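Local atomic coordinates of MutT/nudix family protein (Enterococcus faecalis, PDB entry 2FML), a protein that is of unknown function but, as a nudix-family protein with a predicted winged-helix part, probably recognises or hydrolyses a nucleoside-diphosphate-linked metabolite, perhaps to regulate transcription. Residues F149-H154 against I158-E163; I167-D170 against A175-G178; C48-K51 against L56-L59; S127-I132 against I191-R196. All blocks are in the same frame, centred on the assembly; numbering follows the deposited sequence.

Contact 1: F149-H154 against I158-E163; sequences FNLERH and ITLSHE
Phe149 offers one face of its ring to His162, whose CB sits 3.5 Å from the ring centroid and almost on the ring normal, a CH-pi contact. The two rings themselves meet at a slant, their planes 41° apart. Phe149 CG lies anti to the carbonyl carbon (chi1 -87°), which turns the ring across to the neighbouring strand, and the carbonyl carbon of Leu160 borders its edge. Leu151 CD1 touches Leu160 CD2 at 3.7 Å and Ile158 CB at 3.8 Å; Leu151, Ile158 and Leu160 are branched, aliphatic and buried, as suits this sheet face. Arg153 shares the face, but its guanidinium bonds to Gly155 and Phe227. The other face is partly exposed and polar, with Asn150, Glu152, Thr159 and Ser161; there Asn150 CB meets Ser161 OG at 3.6 Å. Four backbone hydrogen bonds hold the register: Asn150 N to Ser161 O and Ser161 N to Asn150 O, both 2.8 Å, then Thr159 N to Glu152 O at 2.8 Å and Glu152 N to Thr159 O at 2.9 Å.

Further out, Trp72 meets the Phe149 ring edge-to-face and His147 stacks on His162. Thr159 OG1 bonds to Thr168, while helix 186-200 covers Ile158 and Leu160 through Ile190. The whole is an antiparallel beta hairpin, hydrogen-bonded and non-hydrogen-bonded pairs alternating, within the mixed sheet of the nudix domain.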
# COMPACT_ATOMS: atom_id res chain seq x y z
N PHE A 149 24.50 4.11 1.30
CA PHE A 149 24.76 4.37 2.70
C PHE A 149 24.77 3.07 3.47
O PHE A 149 23.91 2.21 3.28
CB PHE A 149 23.70 5.32 3.28
CG PHE A 149 24.02 6.80 3.10
CD1 PHE A 149 24.15 7.36 1.82
CD2 PHE A 149 24.12 7.65 4.22
CE1 PHE A 149 24.46 8.71 1.66
CE2 PHE A 149 24.40 9.04 4.08
CZ PHE A 149 24.60 9.54 2.80
N ASN A 150 25.73 2.92 4.35
CA ASN A 150 25.69 1.86 5.32
C ASN A 150 24.47 1.93 6.20
O ASN A 150 24.20 2.97 6.82
CB ASN A 150 26.89 2.03 6.23
CG ASN A 150 27.67 0.80 6.35
OD1 ASN A 150 28.78 0.71 5.78
ND2 ASN A 150 27.09 -0.22 7.03
N LEU A 151 23.74 0.84 6.31
CA LEU A 151 22.57 0.81 7.16
C LEU A 151 22.74 -0.24 8.31
O LEU A 151 22.87 -1.45 8.08
CB LEU A 151 21.35 0.53 6.29
CG LEU A 151 20.15 -0.10 7.01
CD1 LEU A 151 19.41 0.87 7.96
CD2 LEU A 151 19.21 -0.69 5.95
N GLU A 152 22.70 0.22 9.55
CA GLU A 152 22.92 -0.65 10.70
C GLU A 152 21.84 -0.47 11.77
O GLU A 152 21.48 0.67 12.13
CB GLU A 152 24.31 -0.37 11.26
CG GLU A 152 24.69 -1.17 12.41
CD GLU A 152 26.10 -1.69 12.30
OE1 GLU A 152 27.03 -0.88 12.02
OE2 GLU A 152 26.30 -2.92 12.53
N ARG A 153 21.30 -1.59 12.26
CA ARG A 153 20.39 -1.59 13.41
C ARG A 153 21.09 -1.70 14.80
O ARG A 153 21.90 -2.62 15.05
CB ARG A 153 19.35 -2.69 13.30
CG ARG A 153 18.32 -2.53 14.41
CD ARG A 153 17.27 -3.58 14.30
NE ARG A 153 16.30 -3.52 15.39
CZ ARG A 153 15.12 -4.13 15.38
NH1 ARG A 153 14.73 -4.89 14.36
NH2 ARG A 153 14.31 -3.98 16.41
N HIS A 154 20.75 -0.77 15.68
CA HIS A 154 21.20 -0.79 17.07
C HIS A 154 19.97 -0.67 17.97
O HIS A 154 19.54 0.44 18.28
CB HIS A 154 22.17 0.37 17.35
CG HIS A 154 23.44 0.30 16.56
ND1 HIS A 154 23.67 1.10 15.45
CD2 HIS A 154 24.53 -0.50 16.68
CE1 HIS A 154 24.86 0.82 14.95
NE2 HIS A 154 25.40 -0.16 15.66
N ILE A 158 18.13 2.75 13.78
CA ILE A 158 18.95 2.44 12.63
C ILE A 158 19.76 3.65 12.27
O ILE A 158 19.28 4.79 12.39
CB ILE A 158 18.10 1.97 11.40
CG1 ILE A 158 17.00 2.98 10.99
CG2 ILE A 158 17.50 0.63 11.70
CD1 ILE A 158 16.25 2.51 9.68
N THR A 159 20.99 3.41 11.84
CA THR A 159 21.87 4.49 11.39
C THR A 159 22.24 4.22 9.89
O THR A 159 22.62 3.13 9.53
CB THR A 159 23.16 4.51 12.28
OG1 THR A 159 22.76 4.76 13.61
CG2 THR A 159 24.18 5.59 11.86
N LEU A 160 22.11 5.25 9.08
CA LEU A 160 22.55 5.33 7.72
C LEU A 160 23.78 6.20 7.70
O LEU A 160 23.73 7.37 8.10
CB LEU A 160 21.47 6.00 6.86
CG LEU A 160 19.96 5.89 7.14
CD1 LEU A 160 19.22 6.50 5.94
CD2 LEU A 160 19.48 4.49 7.37
N SER A 161 24.88 5.65 7.22
CA SER A 161 26.12 6.38 7.21
C SER A 161 26.87 6.31 5.90
O SER A 161 26.85 5.30 5.22
CB SER A 161 27.00 6.05 8.43
OG SER A 161 27.23 4.68 8.65
N HIS A 162 27.50 7.42 5.54
CA HIS A 162 28.44 7.50 4.46
C HIS A 162 29.43 8.63 4.86
O HIS A 162 28.98 9.72 5.23
CB HIS A 162 27.77 7.85 3.12
CG HIS A 162 28.74 7.88 1.97
ND1 HIS A 162 29.24 9.06 1.44
CD2 HIS A 162 29.35 6.88 1.29
CE1 HIS A 162 30.11 8.78 0.47
NE2 HIS A 162 30.19 7.46 0.36
N GLU A 163 30.74 8.36 4.79
CA GLU A 163 31.78 9.34 5.16
C GLU A 163 31.35 10.02 6.49
O GLU A 163 31.14 9.30 7.48
CB GLU A 163 32.07 10.35 4.02
CG GLU A 163 32.99 9.78 2.88
CD GLU A 163 32.92 10.62 1.57
OE1 GLU A 163 32.59 11.82 1.69
OE2 GLU A 163 33.17 10.10 0.45

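Contact 2: I167-D170 against A175-G178; sequences ITLD and ASLG
Two peptide carbonyls and the Asp170 carboxylate are the flat groups where Thr168 and Asp170 meet Ala175 and Leu177. The carbonyl of Ala175 receives Asp170 N in its own plane, at 2.8 Å from Ala175 O. Leu177 N approaches Thr168 O at 2.7 Å on a nearly straight bond (170°), yet tilted 30° from that carbonyl's plane. The carboxylate turns elsewhere: with CG opposite the backbone N (chi1 -171°), Asp170 OD1 accepts the N-H groups of Lys172 and Thr173, a role for which a short acidic side chain suits the connecting turn, while its CB packs 4.0 Å from Ala175 CB.

Thr168 CG2 lies 3.9 Å from Leu177 CG, the methyl serving the apolar contact while OG1 is engaged by the neighbouring strand. Lacking a side chain, Gly178 brings its backbone close to the strand, with its N 3.8 Å from Thr168 CB. Leu169 starts away from the loop and packs on Ile190 and Ile191 of helix 186-200, while its CD2 still touches Ser176 OG at 4.0 Å.

Loop 175-178 thus pairs with strand 165-170 through one bridge and two main-chain hydrogen bonds, without becoming a regular strand, and the side chains add modest apolar contact at a surface.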
# COMPACT_ATOMS: atom_id res chain seq x y z
N ILE A 167 22.81 9.68 9.90
CA ILE A 167 21.37 9.77 10.05
C ILE A 167 20.93 8.59 10.87
O ILE A 167 21.18 7.45 10.49
CB ILE A 167 20.64 9.69 8.68
CG1 ILE A 167 21.13 10.85 7.76
CG2 ILE A 167 19.10 9.49 8.90
CD1 ILE A 167 20.90 10.61 6.33
N THR A 168 20.29 8.90 11.99
CA THR A 168 19.88 7.92 13.00
C THR A 168 18.41 8.14 13.22
O THR A 168 17.98 9.25 13.46
CB THR A 168 20.68 8.08 14.29
OG1 THR A 168 22.03 7.74 13.97
CG2 THR A 168 20.21 7.07 15.38
N LEU A 169 17.64 7.06 13.04
CA LEU A 169 16.20 7.04 13.09
C LEU A 169 15.68 6.06 14.13
O LEU A 169 16.14 4.92 14.22
CB LEU A 169 15.61 6.61 11.72
CG LEU A 169 16.07 7.37 10.47
CD1 LEU A 169 15.54 6.75 9.15
CD2 LEU A 169 15.83 8.91 10.66
N ASP A 170 14.64 6.51 14.84
CA ASP A 170 13.90 5.70 15.79
C ASP A 170 12.88 4.82 15.06
O ASP A 170 11.99 5.36 14.40
CB ASP A 170 13.15 6.59 16.80
CG ASP A 170 12.53 5.78 17.95
OD1 ASP A 170 11.65 4.91 17.73
OD2 ASP A 170 12.95 6.00 19.09
N ALA A 175 11.40 9.45 14.72
CA ALA A 175 12.29 10.48 15.28
C ALA A 175 13.73 10.37 14.78
O ALA A 175 14.27 9.27 14.62
CB ALA A 175 12.28 10.45 16.80
N SER A 176 14.35 11.53 14.60
CA SER A 176 15.64 11.65 13.96
C SER A 176 16.70 12.13 14.94
O SER A 176 16.61 13.22 15.50
CB SER A 176 15.46 12.57 12.75
OG SER A 176 16.61 12.58 11.99
N LEU A 177 17.70 11.30 15.22
CA LEU A 177 18.56 11.57 16.35
C LEU A 177 19.95 11.95 15.94
O LEU A 177 20.76 12.32 16.80
CB LEU A 177 18.67 10.38 17.31
CG LEU A 177 17.70 9.20 17.48
CD1 LEU A 177 18.16 8.58 18.82
CD2 LEU A 177 16.21 9.60 17.51
N GLY A 178 20.23 11.86 14.63
CA GLY A 178 21.59 12.01 14.13
C GLY A 178 21.95 13.43 13.71
O GLY A 178 21.07 14.33 13.66

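Contact 3: C48-K51 against L56-L59; sequences CYNK and LKVL
Tyr49 and Leu56 lie beside each other on one face of a beta hairpin of the nudix domain, formed by strands 39-50 and 55-63, and their side chains cross at a slant. The methyl Leu56 CD2 comes to 3.9 Å from Tyr49 CD1, oblique to the ring. Tyr49 CG is anti to its own N (chi1 170°), which carries the ring along the sheet face toward the hairpin turn, under helix 217-228, where the hydroxyl bonds to Asp54 OD1 and the helix packs through Lys222 and Val223. An aromatic residue with a polar tip fits here, since it is buried against that helix and nearby loop residues while its oxygen reaches Asp54.

On the other face of the sheet the pair is Cys48 and Lys57. The small thiol fits beside the lysine stem, SG 3.8 Å from Lys57 CB. From there the lysine runs extended alongside Asn50, its CE 4.1 Å from Asn50 CB. Both polar ends then converge on Glu134, whose carboxylate takes a salt bridge from Lys57 NZ at one oxygen and a hydrogen bond from Asn50 ND2 at the other; this would tend to fix the lysine's rotation and balance its charge.

The short segments run antiparallel with 137° between their directions. Cys48 N to Lys57 O and Lys57 N to Cys48 O are both 3.1 Å, and in the second bond the donor stands above the carbonyl plane of Cys48, 44° out of it.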
# COMPACT_ATOMS: atom_id res chain seq x y z
N CYS A 48 20.44 -3.16 -0.51
CA CYS A 48 21.33 -4.22 -0.96
C CYS A 48 22.05 -4.79 0.26
O CYS A 48 21.87 -4.32 1.39
CB CYS A 48 22.29 -3.69 -2.04
SG CYS A 48 23.55 -2.55 -1.49
N TYR A 49 22.91 -5.78 0.03
CA TYR A 49 23.72 -6.27 1.10
C TYR A 49 25.11 -6.62 0.60
O TYR A 49 25.23 -7.40 -0.33
CB TYR A 49 22.99 -7.46 1.72
CG TYR A 49 23.76 -8.30 2.71
CD1 TYR A 49 23.81 -7.95 4.07
CD2 TYR A 49 24.38 -9.49 2.30
CE1 TYR A 49 24.52 -8.79 4.97
CE2 TYR A 49 25.06 -10.29 3.17
CZ TYR A 49 25.16 -9.94 4.50
OH TYR A 49 25.84 -10.80 5.32
N ASN A 50 26.16 -6.03 1.18
CA ASN A 50 27.54 -6.46 0.96
C ASN A 50 27.96 -7.69 1.81
O ASN A 50 28.04 -7.56 3.02
CB ASN A 50 28.49 -5.27 1.21
CG ASN A 50 29.89 -5.53 0.68
OD1 ASN A 50 30.65 -6.36 1.20
ND2 ASN A 50 30.23 -4.83 -0.40
N LYS A 51 28.25 -8.86 1.22
CA LYS A 51 28.57 -10.10 2.00
C LYS A 51 29.89 -10.05 2.76
O LYS A 51 29.99 -10.56 3.88
CB LYS A 51 28.64 -11.38 1.13
CG LYS A 51 27.34 -11.81 0.44
CD LYS A 51 27.62 -12.21 -1.02
CE LYS A 51 28.31 -13.56 -1.15
NZ LYS A 51 27.36 -14.70 -1.41
N LEU A 56 24.24 -4.23 5.33
CA LEU A 56 23.07 -3.73 4.63
C LEU A 56 23.37 -2.31 4.19
O LEU A 56 23.99 -1.54 4.91
CB LEU A 56 21.85 -3.70 5.52
CG LEU A 56 21.17 -4.97 6.03
CD1 LEU A 56 20.01 -4.53 6.98
CD2 LEU A 56 20.61 -5.83 4.91
N LYS A 57 22.97 -1.96 2.98
CA LYS A 57 23.13 -0.58 2.52
C LYS A 57 21.81 -0.08 1.93
O LYS A 57 20.96 -0.87 1.52
CB LYS A 57 24.30 -0.44 1.53
CG LYS A 57 25.58 -1.13 1.91
CD LYS A 57 26.79 -0.43 1.34
CE LYS A 57 28.04 -1.26 1.57
NZ LYS A 57 29.32 -0.73 0.96
N VAL A 58 21.64 1.24 1.92
CA VAL A 58 20.46 1.85 1.35
C VAL A 58 20.92 3.04 0.47
O VAL A 58 21.87 3.73 0.84
CB VAL A 58 19.47 2.32 2.46
CG1 VAL A 58 20.16 3.34 3.41
CG2 VAL A 58 18.14 2.89 1.82
N LEU A 59 20.32 3.21 -0.70
CA LEU A 59 20.76 4.25 -1.62
C LEU A 59 20.10 5.60 -1.24
O LEU A 59 18.88 5.65 -1.06
CB LEU A 59 20.43 3.88 -3.07
CG LEU A 59 20.98 4.76 -4.17
CD1 LEU A 59 20.81 4.08 -5.48
CD2 LEU A 59 20.18 6.07 -4.14

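Contact 4: S127-I132 against I191-R196; sequences SYLAFI and IKAFNR
Leu129 reaches from the sheet to Ala193 on helix 186-200, the helix-on-sheet layer of the nudix alpha/beta/alpha sandwich. The contact is small and apolar, made by one leucine against one turn of helix, and no hydrogen bond crosses it. Leu129 CG stands anti to the backbone N (chi1 173°), which extends the side chain from strand 123-131 straight toward the helix. Its second torsion (chi2 49°) then spreads the two methyls over different parts of that turn: CD1 comes to 4.3 Å from Ala193 CB, and CD2 to 4.1 Å from Ala193 O.

Alanine suits its place because its single methyl lets the helix lie close to the strand, with Leu129 CA and Ala193 CA 6.6 Å apart. That methyl also rests on Val45 of strand 39-50 and Leu109 of strand 106-112, while Leu129 itself touches Leu47 and Val197, so both residues belong to the packed layer between sheet and helix. Tyr128, next along the strand, projects to the opposite face, where its hydroxyl bonds to Thr85 at the start of helix 85-97; by sequence that is the nudix helix.

One helical turn beyond Lys192, Arg196 contributes its aliphatic part. Its first torsion, with CG again anti to the N, sets CG toward the leucine; the bend at the next bond (chi2 76°) then turns the guanidinium away to the border of the sheet, where NH1 bonds to Leu109 O. The stem merely brushes the leucine, Arg196 CG lying 4.5 Å from Leu129 CD2.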
# COMPACT_ATOMS: atom_id res chain seq x y z
N SER A 127 5.47 5.34 -2.23
CA SER A 127 6.80 4.78 -2.09
C SER A 127 6.86 3.27 -2.48
O SER A 127 5.89 2.54 -2.37
CB SER A 127 7.35 5.03 -0.68
OG SER A 127 6.65 4.26 0.29
N TYR A 128 8.04 2.86 -2.92
CA TYR A 128 8.38 1.51 -3.30
C TYR A 128 9.64 1.02 -2.60
O TYR A 128 10.46 1.81 -2.18
CB TYR A 128 8.56 1.43 -4.83
CG TYR A 128 7.27 1.51 -5.58
CD1 TYR A 128 6.69 0.37 -6.11
CD2 TYR A 128 6.65 2.79 -5.82
CE1 TYR A 128 5.51 0.46 -6.87
CE2 TYR A 128 5.51 2.89 -6.56
CZ TYR A 128 4.91 1.73 -7.04
OH TYR A 128 3.75 1.84 -7.71
N LEU A 129 9.78 -0.30 -2.54
CA LEU A 129 10.88 -1.02 -1.90
C LEU A 129 11.43 -2.04 -2.93
O LEU A 129 10.67 -2.69 -3.64
CB LEU A 129 10.34 -1.79 -0.69
CG LEU A 129 11.20 -2.77 0.10
CD1 LEU A 129 12.59 -2.12 0.46
CD2 LEU A 129 10.44 -3.14 1.38
N ALA A 130 12.75 -2.14 -3.06
CA ALA A 130 13.33 -3.22 -3.85
C ALA A 130 14.63 -3.64 -3.23
O ALA A 130 15.33 -2.80 -2.59
CB ALA A 130 13.56 -2.79 -5.30
N PHE A 131 14.92 -4.93 -3.41
CA PHE A 131 16.15 -5.60 -2.95
C PHE A 131 16.95 -5.93 -4.18
O PHE A 131 16.42 -6.62 -5.05
CB PHE A 131 15.79 -6.92 -2.29
CG PHE A 131 14.72 -6.81 -1.28
CD1 PHE A 131 14.92 -6.09 -0.10
CD2 PHE A 131 13.50 -7.44 -1.49
CE1 PHE A 131 13.93 -5.99 0.84
CE2 PHE A 131 12.50 -7.37 -0.53
CZ PHE A 131 12.72 -6.64 0.63
N ILE A 132 18.19 -5.47 -4.24
CA ILE A 132 18.99 -5.53 -5.45
C ILE A 132 20.48 -5.75 -5.11
O ILE A 132 20.83 -5.87 -3.93
CB ILE A 132 18.78 -4.24 -6.34
CG1 ILE A 132 19.27 -2.94 -5.64
CG2 ILE A 132 17.28 -4.08 -6.71
CD1 ILE A 132 19.91 -1.91 -6.60
N ILE A 191 12.04 4.04 7.71
CA ILE A 191 11.52 3.27 8.84
C ILE A 191 10.37 2.35 8.39
O ILE A 191 10.33 1.17 8.75
CB ILE A 191 11.08 4.25 9.97
CG1 ILE A 191 12.31 4.97 10.53
CG2 ILE A 191 10.22 3.61 11.05
CD1 ILE A 191 13.23 4.14 11.24
N LYS A 192 9.43 2.87 7.61
CA LYS A 192 8.35 1.98 7.06
C LYS A 192 8.93 0.79 6.28
O LYS A 192 8.49 -0.34 6.47
CB LYS A 192 7.34 2.77 6.21
CG LYS A 192 6.02 2.03 5.76
CD LYS A 192 4.85 1.98 6.83
CE LYS A 192 4.22 3.29 7.24
NZ LYS A 192 2.97 3.01 8.19
N ALA A 193 9.91 1.06 5.43
CA ALA A 193 10.59 0.02 4.63
C ALA A 193 11.31 -0.97 5.51
O ALA A 193 11.24 -2.22 5.26
CB ALA A 193 11.56 0.66 3.59
N PHE A 194 12.01 -0.46 6.54
CA PHE A 194 12.80 -1.34 7.39
C PHE A 194 11.90 -2.28 8.20
O PHE A 194 12.16 -3.50 8.29
CB PHE A 194 13.74 -0.51 8.31
CG PHE A 194 14.75 -1.34 9.02
CD1 PHE A 194 15.98 -1.58 8.45
CD2 PHE A 194 14.45 -1.94 10.25
CE1 PHE A 194 16.92 -2.40 9.12
CE2 PHE A 194 15.37 -2.78 10.92
CZ PHE A 194 16.61 -2.99 10.34
N ASN A 195 10.86 -1.71 8.81
CA ASN A 195 9.88 -2.46 9.62
C ASN A 195 9.06 -3.44 8.74
O ASN A 195 8.66 -4.51 9.21
CB ASN A 195 8.97 -1.46 10.37
CG ASN A 195 9.68 -0.83 11.55
OD1 ASN A 195 10.63 -1.43 12.06
ND2 ASN A 195 9.26 0.35 11.99
N ARG A 196 8.81 -3.08 7.48
CA ARG A 196 8.06 -3.94 6.57
C ARG A 196 8.82 -5.24 6.31
O ARG A 196 8.21 -6.31 6.27
CB ARG A 196 7.72 -3.23 5.24
CG ARG A 196 7.06 -4.16 4.15
CD ARG A 196 5.58 -4.42 4.49
NE ARG A 196 4.97 -3.22 5.11
CZ ARG A 196 4.25 -2.30 4.49
NH1 ARG A 196 4.00 -2.41 3.18
NH2 ARG A 196 3.77 -1.27 5.19

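Along the chain contact 3 comes first, while contact 4 brackets contacts 1 and 2, its strand preceding them and its helix following. All four reach the same mixed sheet. The centres of contacts 3 and 1 are about 10 Å apart, and strands 55-63 and 143-154 hydrogen-bond between them; strands 157-162 and 165-170 likewise join contact 1 to contact 2, whose centres are also about 10 Å apart. Contact 4 sits nearest the middle of the chain, about 5 Å from centre to centre; its helix touches contact 1 through Phe194 and Ile191, and contact 2 through Ile191. Strands 39-50, 55-63, 143-154, 157-162 and 165-170 thus follow one another in the sheet, and helix 186-200 packs on contacts 1 and 2.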